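Uncharacterized protein (Cricetid herpesvirus 2, PDB 4ZKQ) binds chemokines as a herpesvirus decoy receptor and so probably keeps them from the host receptors they would otherwise engage. Local coordinates at residues A[353-357]-A[358-362]; A[221-225]-A[226-230]; A[46-49]-A[50-54]. All blocks are in the same frame, centred on the assembly; numbering follows the deposited sequence.

Interaction 1. Residues A[353-357]-A[358-362]; sequences TYHPS and TMTVR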
ATOM      1  N   THR A 353      -6.647   6.070  21.649  1.00 26.59           N
ATOM      2  CA  THR A 353      -5.894   6.168  22.890  1.00 35.02           C
ATOM      3  C   THR A 353      -5.550   4.783  23.389  1.00 27.18           C
ATOM      4  O   THR A 353      -6.284   3.824  23.142  1.00 33.41           O
ATOM      5  CB  THR A 353      -6.683   6.931  23.976  1.00 39.95           C
ATOM      6  OG1 THR A 353      -7.924   6.266  24.227  1.00 40.26           O
ATOM      7  CG2 THR A 353      -6.967   8.354  23.531  1.00 37.05           C
ATOM      8  N   TYR A 354      -4.417   4.683  24.072  1.00 28.05           N
ATOM      9  CA  TYR A 354      -3.932   3.416  24.592  1.00 28.85           C
ATOM     10  C   TYR A 354      -3.656   3.530  26.081  1.00 35.91           C
ATOM     11  O   TYR A 354      -3.088   4.522  26.537  1.00 34.99           O
ATOM     12  CB  TYR A 354      -2.671   2.989  23.851  1.00 26.42           C
ATOM     13  CG  TYR A 354      -2.079   1.698  24.341  1.00 30.56           C
ATOM     14  CD1 TYR A 354      -2.818   0.528  24.326  1.00 25.52           C
ATOM     15  CD2 TYR A 354      -0.770   1.640  24.800  1.00 28.54           C
ATOM     16  CE1 TYR A 354      -2.283  -0.656  24.759  1.00 29.71           C
ATOM     17  CE2 TYR A 354      -0.224   0.455  25.240  1.00 28.19           C
ATOM     18  CZ  TYR A 354      -0.987  -0.692  25.217  1.00 29.13           C
ATOM     19  OH  TYR A 354      -0.459  -1.884  25.649  1.00 27.42           O
ATOM     20  N   HIS A 355      -4.064   2.506  26.822  1.00 30.86           N
ATOM     21  CA  HIS A 355      -3.900   2.464  28.268  1.00 45.02           C
ATOM     22  C   HIS A 355      -2.913   1.351  28.610  1.00 38.06           C
ATOM     23  O   HIS A 355      -3.303   0.187  28.721  1.00 36.82           O
ATOM     24  CB  HIS A 355      -5.254   2.244  28.948  1.00 49.28           C
ATOM     25  CG  HIS A 355      -6.333   3.143  28.429  1.00 77.91           C
ATOM     26  ND1 HIS A 355      -6.365   4.497  28.697  1.00 77.87           N
ATOM     27  CD2 HIS A 355      -7.409   2.890  27.650  1.00 69.21           C
ATOM     28  CE1 HIS A 355      -7.418   5.033  28.110  1.00 65.82           C
ATOM     29  NE2 HIS A 355      -8.071   4.082  27.465  1.00 65.85           N
ATOM     30  N   PRO A 356      -1.621   1.703  28.752  1.00 36.63           N
ATOM     31  CA  PRO A 356      -0.575   0.685  28.903  1.00 38.57           C
ATOM     32  C   PRO A 356      -0.817  -0.263  30.069  1.00 40.21           C
ATOM     33  O   PRO A 356      -0.533  -1.454  29.949  1.00 45.03           O
ATOM     34  CB  PRO A 356       0.695   1.511  29.139  1.00 37.61           C
ATOM     35  CG  PRO A 356       0.391   2.863  28.594  1.00 37.29           C
ATOM     36  CD  PRO A 356      -1.067   3.069  28.815  1.00 41.63           C
ATOM     37  N   SER A 357      -1.347   0.263  31.168  1.00 49.13           N
ATOM     38  CA  SER A 357      -1.578  -0.524  32.376  1.00 54.83           C
ATOM     39  C   SER A 357      -2.488  -1.720  32.119  1.00 53.55           C
ATOM     40  O   SER A 357      -2.219  -2.829  32.586  1.00 50.51           O
ATOM     41  CB  SER A 357      -2.177   0.364  33.471  1.00 55.08           C
ATOM     42  OG  SER A 357      -3.199   1.199  32.948  1.00 62.37           O
ATOM     43  N   THR A 358      -3.559  -1.491  31.367  1.00 48.88           N
ATOM     44  CA  THR A 358      -4.535  -2.535  31.078  1.00 52.12           C
ATOM     45  C   THR A 358      -4.361  -3.118  29.676  1.00 42.72           C
ATOM     46  O   THR A 358      -5.052  -4.065  29.306  1.00 38.30           O
ATOM     47  CB  THR A 358      -5.968  -1.996  31.223  1.00 48.43           C
ATOM     48  OG1 THR A 358      -6.142  -0.854  30.376  1.00 48.60           O
ATOM     49  CG2 THR A 358      -6.239  -1.595  32.668  1.00 51.45           C
ATOM     50  N   MET A 359      -3.434  -2.554  28.904  1.00 40.04           N
ATOM     51  CA  MET A 359      -3.200  -2.999  27.533  1.00 41.37           C
ATOM     52  C   MET A 359      -4.506  -2.928  26.756  1.00 28.46           C
ATOM     53  O   MET A 359      -4.891  -3.870  26.060  1.00 26.61           O
ATOM     54  CB  MET A 359      -2.622  -4.414  27.513  1.00 38.37           C
ATOM     55  CG  MET A 359      -1.250  -4.513  28.165  1.00 47.10           C
ATOM     56  SD  MET A 359      -0.822  -6.181  28.692  1.00 66.60           S
ATOM     57  CE  MET A 359      -0.462  -6.980  27.131  1.00 45.07           C
ATOM     58  N   THR A 360      -5.183  -1.795  26.900  1.00 27.76           N
ATOM     59  CA  THR A 360      -6.479  -1.570  26.283  1.00 34.92           C
ATOM     60  C   THR A 360      -6.421  -0.387  25.334  1.00 28.88           C
ATOM     61  O   THR A 360      -5.980   0.702  25.702  1.00 33.13           O
ATOM     62  CB  THR A 360      -7.569  -1.314  27.348  1.00 35.51           C
ATOM     63  OG1 THR A 360      -7.596  -2.406  28.272  1.00 40.09           O
ATOM     64  CG2 THR A 360      -8.946  -1.171  26.699  1.00 40.21           C
ATOM     65  N   VAL A 361      -6.864  -0.617  24.106  1.00 28.84           N
ATOM     66  CA  VAL A 361      -7.023   0.449  23.137  1.00 21.32           C
ATOM     67  C   VAL A 361      -8.447   0.948  23.215  1.00 24.12           C
ATOM     68  O   VAL A 361      -9.372   0.166  23.434  1.00 26.80           O
ATOM     69  CB  VAL A 361      -6.716  -0.020  21.702  1.00 23.64           C
ATOM     70  CG1 VAL A 361      -6.995   1.088  20.693  1.00 24.52           C
ATOM     71  CG2 VAL A 361      -5.283  -0.467  21.593  1.00 23.93           C
ATOM     72  N   ARG A 362      -8.611   2.250  23.033  1.00 27.30           N
ATOM     73  CA  ARG A 362      -9.925   2.841  22.882  1.00 27.45           C
ATOM     74  C   ARG A 362      -9.990   3.636  21.584  1.00 24.45           C
ATOM     75  O   ARG A 362      -9.175   4.532  21.339  1.00 27.59           O
ATOM     76  CB  ARG A 362     -10.265   3.731  24.080  1.00 33.10           C
ATOM     77  CG  ARG A 362     -11.569   4.499  23.922  1.00 38.17           C
ATOM     78  CD  ARG A 362     -11.957   5.233  25.201  1.00 37.40           C
ATOM     79  NE  ARG A 362     -13.035   6.196  24.976  1.00 45.46           N
ATOM     80  CZ  ARG A 362     -13.759   6.755  25.943  1.00 65.99           C
ATOM     81  NH1 ARG A 362     -13.536   6.450  27.214  1.00 83.41           N
ATOM     82  NH2 ARG A 362     -14.717   7.622  25.639  1.00 60.49           N
TER
HETATM   83  O   HOH W   1      -9.704   7.127  22.182  1.00 31.87           O

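Interaction 2. Residues A[221-225]-A[226-230]; sequences LYCGE and RLMTG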
ATOM      1  N   LEU A 221      -7.767 -10.645  11.893  1.00 17.00           N
ATOM      2  CA  LEU A 221      -8.859  -9.763  11.518  1.00 17.27           C
ATOM      3  C   LEU A 221     -10.040 -10.023  12.432  1.00 22.63           C
ATOM      4  O   LEU A 221     -10.435 -11.174  12.635  1.00 21.79           O
ATOM      5  CB  LEU A 221      -9.255  -9.977  10.058  1.00 20.08           C
ATOM      6  CG  LEU A 221     -10.441  -9.144   9.575  1.00 23.79           C
ATOM      7  CD1 LEU A 221     -10.169  -7.649   9.707  1.00 27.43           C
ATOM      8  CD2 LEU A 221     -10.780  -9.503   8.140  1.00 27.02           C
ATOM      9  N   TYR A 222     -10.582  -8.947  12.987  1.00 21.57           N
ATOM     10  CA  TYR A 222     -11.702  -9.017  13.915  1.00 24.42           C
ATOM     11  C   TYR A 222     -12.884  -8.192  13.439  1.00 23.70           C
ATOM     12  O   TYR A 222     -12.729  -7.237  12.679  1.00 22.75           O
ATOM     13  CB  TYR A 222     -11.312  -8.495  15.293  1.00 22.26           C
ATOM     14  CG  TYR A 222     -10.128  -9.146  15.957  1.00 24.09           C
ATOM     15  CD1 TYR A 222      -8.830  -8.814  15.590  1.00 26.31           C
ATOM     16  CD2 TYR A 222     -10.307 -10.049  16.996  1.00 27.29           C
ATOM     17  CE1 TYR A 222      -7.744  -9.393  16.219  1.00 27.71           C
ATOM     18  CE2 TYR A 222      -9.231 -10.630  17.629  1.00 28.53           C
ATOM     19  CZ  TYR A 222      -7.952 -10.296  17.239  1.00 33.33           C
ATOM     20  OH  TYR A 222      -6.879 -10.879  17.869  1.00 36.64           O
ATOM     21  N   CYS A 223     -14.068  -8.559  13.915  1.00 23.61           N
ATOM     22  CA  CYS A 223     -15.220  -7.672  13.870  1.00 25.57           C
ATOM     23  C   CYS A 223     -15.574  -7.452  15.327  1.00 30.47           C
ATOM     24  O   CYS A 223     -16.035  -8.366  16.015  1.00 34.07           O
ATOM     25  CB  CYS A 223     -16.386  -8.260  13.065  1.00 27.72           C
ATOM     26  SG  CYS A 223     -16.907  -9.910  13.580  1.00 25.30           S
ATOM     27  N   GLY A 224     -15.303  -6.247  15.809  1.00 42.50           N
ATOM     28  CA  GLY A 224     -15.354  -5.988  17.230  1.00 43.58           C
ATOM     29  C   GLY A 224     -14.280  -6.817  17.906  1.00 44.84           C
ATOM     30  O   GLY A 224     -13.084  -6.571  17.720  1.00 44.69           O
ATOM     31  N   GLU A 225     -14.712  -7.815  18.668  1.00 37.03           N
ATOM     32  CA  GLU A 225     -13.802  -8.696  19.390  1.00 44.25           C
ATOM     33  C   GLU A 225     -14.018 -10.169  19.012  1.00 42.40           C
ATOM     34  O   GLU A 225     -13.513 -11.071  19.680  1.00 38.75           O
ATOM     35  CB  GLU A 225     -13.967  -8.484  20.903  1.00 56.07           C
ATOM     36  CG  GLU A 225     -13.494  -7.099  21.380  1.00 46.54           C
ATOM     37  CD  GLU A 225     -13.730  -6.853  22.864  1.00 57.98           C
ATOM     38  OE1 GLU A 225     -14.849  -6.433  23.229  1.00 63.77           O
ATOM     39  OE2 GLU A 225     -12.794  -7.066  23.665  1.00 52.05           O
ATOM     40  N   ARG A 226     -14.766 -10.412  17.939  1.00 37.77           N
ATOM     41  CA  ARG A 226     -14.845 -11.752  17.361  1.00 32.72           C
ATOM     42  C   ARG A 226     -13.764 -11.892  16.299  1.00 29.36           C
ATOM     43  O   ARG A 226     -13.699 -11.088  15.372  1.00 27.20           O
ATOM     44  CB  ARG A 226     -16.213 -12.025  16.740  1.00 34.23           C
ATOM     45  CG  ARG A 226     -17.376 -11.992  17.709  1.00 41.54           C
ATOM     46  CD  ARG A 226     -18.613 -12.527  17.025  1.00 41.61           C
ATOM     47  NE  ARG A 226     -19.846 -12.154  17.712  1.00 44.35           N
ATOM     48  CZ  ARG A 226     -20.628 -12.990  18.392  1.00 58.01           C
ATOM     49  NH1 ARG A 226     -20.326 -14.280  18.499  1.00 79.32           N
ATOM     50  NH2 ARG A 226     -21.729 -12.526  18.969  1.00 51.46           N
ATOM     51  N   LEU A 227     -12.923 -12.911  16.437  1.00 38.72           N
ATOM     52  CA  LEU A 227     -11.854 -13.166  15.480  1.00 31.69           C
ATOM     53  C   LEU A 227     -12.408 -13.811  14.219  1.00 37.49           C
ATOM     54  O   LEU A 227     -13.009 -14.883  14.273  1.00 37.85           O
ATOM     55  CB  LEU A 227     -10.787 -14.060  16.102  1.00 32.20           C
ATOM     56  CG  LEU A 227      -9.621 -14.463  15.194  1.00 29.66           C
ATOM     57  CD1 LEU A 227      -8.742 -13.260  14.864  1.00 32.56           C
ATOM     58  CD2 LEU A 227      -8.811 -15.556  15.857  1.00 38.80           C
ATOM     59  N   MET A 228     -12.212 -13.142  13.088  1.00 23.38           N
ATOM     60  CA  MET A 228     -12.717 -13.616  11.806  1.00 30.19           C
ATOM     61  C   MET A 228     -11.699 -14.514  11.101  1.00 41.13           C
ATOM     62  O   MET A 228     -12.044 -15.588  10.613  1.00 44.31           O
ATOM     63  CB  MET A 228     -13.080 -12.427  10.919  1.00 36.35           C
ATOM     64  CG  MET A 228     -14.047 -11.448  11.578  1.00 37.39           C
ATOM     65  SD  MET A 228     -14.259  -9.917  10.646  1.00 39.00           S
ATOM     66  CE  MET A 228     -14.974 -10.563   9.148  1.00 40.60           C
ATOM     67  N   THR A 229     -10.445 -14.076  11.054  1.00 26.80           N
ATOM     68  CA  THR A 229      -9.400 -14.858  10.409  1.00 28.04           C
ATOM     69  C   THR A 229      -8.019 -14.432  10.890  1.00 33.93           C
ATOM     70  O   THR A 229      -7.866 -13.393  11.534  1.00 22.66           O
ATOM     71  CB  THR A 229      -9.467 -14.728   8.877  1.00 32.47           C
ATOM     72  OG1 THR A 229      -8.459 -15.553   8.280  1.00 49.11           O
ATOM     73  CG2 THR A 229      -9.261 -13.281   8.443  1.00 33.34           C
ATOM     74  N   GLY A 230      -7.018 -15.250  10.584  1.00 26.40           N
ATOM     75  CA  GLY A 230      -5.656 -14.982  11.005  1.00 30.48           C
ATOM     76  C   GLY A 230      -4.668 -15.913  10.330  1.00 36.97           C
ATOM     77  O   GLY A 230      -5.067 -16.838   9.621  1.00 43.62           O
TER

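Interaction 3. Residues A[46-49]-A[50-54]; sequences DIIT and QTCDK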
ATOM      1  N   ASP A  46      17.214   8.975   1.929  1.00 14.33           N
ATOM      2  CA  ASP A  46      16.811  10.213   2.576  1.00 14.80           C
ATOM      3  C   ASP A  46      15.323  10.461   2.380  1.00 16.04           C
ATOM      4  O   ASP A  46      14.654  10.951   3.283  1.00 12.39           O
ATOM      5  CB  ASP A  46      17.598  11.412   2.042  1.00 20.51           C
ATOM      6  CG  ASP A  46      19.024  11.472   2.576  1.00 29.17           C
ATOM      7  OD1 ASP A  46      19.396  10.640   3.431  1.00 28.33           O
ATOM      8  OD2 ASP A  46      19.769  12.372   2.143  1.00 37.43           O
ATOM      9  N   ILE A  47      14.816  10.152   1.189  1.00 15.97           N
ATOM     10  CA  ILE A  47      13.377  10.211   0.949  1.00 15.56           C
ATOM     11  C   ILE A  47      12.666   9.340   1.976  1.00 13.12           C
ATOM     12  O   ILE A  47      11.672   9.752   2.574  1.00 14.54           O
ATOM     13  CB  ILE A  47      12.994   9.731  -0.464  1.00 14.72           C
ATOM     14  CG1 ILE A  47      13.587  10.655  -1.528  1.00 17.72           C
ATOM     15  CG2 ILE A  47      11.468   9.658  -0.617  1.00 16.69           C
ATOM     16  CD1 ILE A  47      13.467  10.122  -2.950  1.00 16.90           C
ATOM     17  N   ILE A  48      13.166   8.123   2.167  1.00 12.26           N
ATOM     18  CA  ILE A  48      12.534   7.208   3.105  1.00 11.26           C
ATOM     19  C   ILE A  48      12.603   7.775   4.529  1.00 14.45           C
ATOM     20  O   ILE A  48      11.596   7.830   5.246  1.00 13.12           O
ATOM     21  CB  ILE A  48      13.192   5.817   3.059  1.00 12.26           C
ATOM     22  CG1 ILE A  48      12.920   5.172   1.696  1.00 17.14           C
ATOM     23  CG2 ILE A  48      12.661   4.930   4.193  1.00 11.43           C
ATOM     24  CD1 ILE A  48      13.768   3.976   1.403  1.00 14.43           C
ATOM     25  N   THR A  49      13.797   8.201   4.928  1.00 14.04           N
ATOM     26  CA  THR A  49      14.003   8.803   6.247  1.00 13.38           C
ATOM     27  C   THR A  49      13.031   9.937   6.526  1.00 13.27           C
ATOM     28  O   THR A  49      12.500  10.057   7.628  1.00 12.96           O
ATOM     29  CB  THR A  49      15.439   9.350   6.382  1.00 15.48           C
ATOM     30  OG1 THR A  49      16.343   8.250   6.480  1.00 15.50           O
ATOM     31  CG2 THR A  49      15.593  10.246   7.623  1.00 17.17           C
ATOM     32  N   GLN A  50      12.799  10.777   5.529  1.00 14.36           N
ATOM     33  CA  GLN A  50      12.016  11.979   5.762  1.00 15.48           C
ATOM     34  C   GLN A  50      10.501  11.796   5.627  1.00 15.58           C
ATOM     35  O   GLN A  50       9.758  12.507   6.295  1.00 14.95           O
ATOM     36  CB  GLN A  50      12.471  13.084   4.811  1.00 17.73           C
ATOM     37  CG  GLN A  50      13.888  13.576   5.096  1.00 20.90           C
ATOM     38  CD  GLN A  50      14.328  14.674   4.142  1.00 27.83           C
ATOM     39  OE1 GLN A  50      13.504  15.319   3.497  1.00 24.82           O
ATOM     40  NE2 GLN A  50      15.637  14.876   4.039  1.00 25.84           N
ATOM     41  N   THR A  51      10.038  10.868   4.783  1.00 13.90           N
ATOM     42  CA  THR A  51       8.615  10.851   4.399  1.00 12.62           C
ATOM     43  C   THR A  51       7.876   9.515   4.553  1.00 14.67           C
ATOM     44  O   THR A  51       6.661   9.467   4.363  1.00 12.91           O
ATOM     45  CB  THR A  51       8.448  11.311   2.928  1.00 15.30           C
ATOM     46  OG1 THR A  51       9.014  10.341   2.037  1.00 14.04           O
ATOM     47  CG2 THR A  51       9.131  12.667   2.718  1.00 20.78           C
ATOM     48  N   CYS A  52       8.586   8.447   4.907  1.00 11.11           N
ATOM     49  CA  CYS A  52       7.954   7.139   5.095  1.00  9.86           C
ATOM     50  C   CYS A  52       7.628   6.845   6.555  1.00 11.17           C
ATOM     51  O   CYS A  52       8.439   7.103   7.436  1.00 14.27           O
ATOM     52  CB  CYS A  52       8.866   6.039   4.546  1.00 12.67           C
ATOM     53  SG  CYS A  52       9.053   6.053   2.733  1.00 13.88           S
ATOM     54  N   ASP A  53       6.444   6.280   6.793  1.00 11.31           N
ATOM     55  CA  ASP A  53       6.027   5.871   8.133  1.00 14.02           C
ATOM     56  C   ASP A  53       6.121   4.360   8.277  1.00 14.29           C
ATOM     57  O   ASP A  53       6.145   3.826   9.383  1.00 11.05           O
ATOM     58  CB  ASP A  53       4.604   6.365   8.416  1.00 12.83           C
ATOM     59  CG  ASP A  53       4.503   7.877   8.368  1.00 13.11           C
ATOM     60  OD1 ASP A  53       5.128   8.522   9.236  1.00 14.82           O
ATOM     61  OD2 ASP A  53       3.832   8.422   7.458  1.00 13.59           O
ATOM     62  N   LYS A  54       6.222   3.683   7.140  1.00 10.57           N
ATOM     63  CA  LYS A  54       6.304   2.241   7.105  1.00 11.77           C
ATOM     64  C   LYS A  54       6.988   1.844   5.805  1.00 14.73           C
ATOM     65  O   LYS A  54       6.838   2.536   4.799  1.00 12.05           O
ATOM     66  CB  LYS A  54       4.899   1.643   7.216  1.00 15.92           C
ATOM     67  CG  LYS A  54       4.728   0.257   6.641  1.00 21.66           C
ATOM     68  CD  LYS A  54       3.309  -0.253   6.883  1.00 17.24           C
ATOM     69  CE  LYS A  54       2.966  -1.373   5.936  1.00 21.03           C
ATOM     70  NZ  LYS A  54       1.722  -2.077   6.328  1.00 18.94           N
TER
HETATM   71  O   HOH W   2      11.156   7.279   8.049  1.00 13.52           O

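Interaction 1. Residues A[353-357]-A[358-362]
Tyr354 holds CG opposite its own backbone N (chi1 179°), and this carries the end of the phenol over to Met359 on the other arm. Tyr354 OH lies 3.5 Å from Met359 CA and also meets Met359 CG. The two side chains run side by side and point the same way. Nearer the CB end of the ring, Tyr354 CD1 packs on Val361 CG2 at 3.8 Å, where the two side chains cross at about a right angle. Pro356 N sits over one face of the ring, toward its rim. Phe300 stacks on Tyr354 from outside the hairpin, and Val361 packs on Phe295 of the neighbouring strand 290-296.

The segments form the end of the antiparallel beta hairpin 350-355/360-366. Thr353-Arg362 and His355-Thr360 are hydrogen-bonded pairs, and Tyr354-Val361 between them is a non-hydrogen-bonded pair. Met359 and Thr360 both face His355, which makes a G1 beta bulge. Met359 takes the positive phi (56°) that goes with it. His355 O accepts Thr360 N at 3.3 Å, and weak, poorly angled bonds from Thr358 N and Met359 N.

Thr353, His355, Thr360 and Arg362 share the other face. Thr353 OG1 touches Arg362 CB at 3.5 Å, and one water lies within bonding distance of Thr353 OG1 and Arg362 O. His355 NE2 approaches Arg362 CB at 4.0 Å. The Arg362 chain extends away, and its NE forms a salt bridge with Asp364.

Interaction 2. Residues A[221-225]-A[226-230]
The Tyr222 ring carries Leu227 CD1 over one face, offset toward the rim. This CH-pi contact puts the methyl 4.0 Å from the ring centroid, 16° off the normal. Arg226 O approaches the ring obliquely. Arg392 of strand 388-395 makes a cation-pi contact with the same ring.

Leu221, Cys223 and Arg226 lie on the opposite face of the hairpin. Met228 CG stands opposite its own carbonyl carbon (chi1 -54°) and the chain runs on straight at chi2 (170°), which brings Met228 SD to 3.6 Å from Cys223 CB. Met228 SD also reaches Leu221 CG at 4.0 Å. Thr229 CG2 packs against Leu221 CB at 3.7 Å.

A type II' turn from Cys223 to Arg226 joins the strands, with Gly224 at positive phi. Cys223 and Arg226 exchange two backbone bonds. Farther along, Met228 and Thr229 both face Leu221 in a classic beta bulge. Leu221 O accepts Met228 N at 2.7 Å and Thr229 N weakly at 3.3 Å.

Cys223 SG is disulfide-bonded to Cys278, and Met228 also touches Cys278. The hairpin end is thus tied covalently to the loop that holds Cys278, with apolar carbon and sulfur packed beside the link.

Interaction 3. Residues A[46-49]-A[50-54]
Thr51 meets Ile47 one helical turn back. Thr51 CB lies 3.6 Å from Ile47 O. From there CG2 passes more loosely by the same oxygen, while Thr51 OG1 donates to Ile47 O at 2.8 Å. The hydroxyl stands between the backbone N and carbonyl carbon of its own residue (chi1 68°), which turns it back toward the helix. Thr51 OG1 also touches Ile47 CG2 at 3.7 Å.

Ile47 O is therefore gripped twice by one residue, since Thr51 N donates to Ile47 O at 3.0 Å. The two donors arrive from opposite faces of the carbonyl plane, and OG1 stands 39° out of it. Thr51 is buried, so this bond gives its hydroxyl an acceptor inside the protein.

Cys52 is the first residue to leave helical geometry. Cys52 N still donates to Ile48 O at 3.1 Å, and a water lies within bonding distance of both Ile48 O and Cys52 O and may bridge them. Cys52 CB packs on Ile48 CG2 at 4.0 Å. Cys52 SG forms a disulfide with Cys177 of strand 175-181. Ile47 and Ile48 both touch Leu165 of strand 161-169.

The backbone bonds of Gln50, Thr51 and Cys52, each to the residue four earlier, mark the C-terminal turn of an alpha-helix, here the short helix 44-51 leading into strand 54-59.

How the interactions relate
Along the chain the order is interaction 3, then interaction 2, then interaction 1, and none touches another. Interactions 1 and 2 each form the turn end of an antiparallel hairpin and lie on the same side of the chain's centre, about 19 Å apart between centres. They belong to different sheets: 206-223/226-231 is part of the large mixed sheet, and 350-355/360-366 of a four-stranded antiparallel one. Interaction 3 sits about 28 Å from interaction 1 and about 31 Å from interaction 2 between centres. It is the end of a helix beside the seven-stranded mixed sheet. Disulfides secure interactions 2 and 3 to other parts of this beta-rich protein, with very little helix.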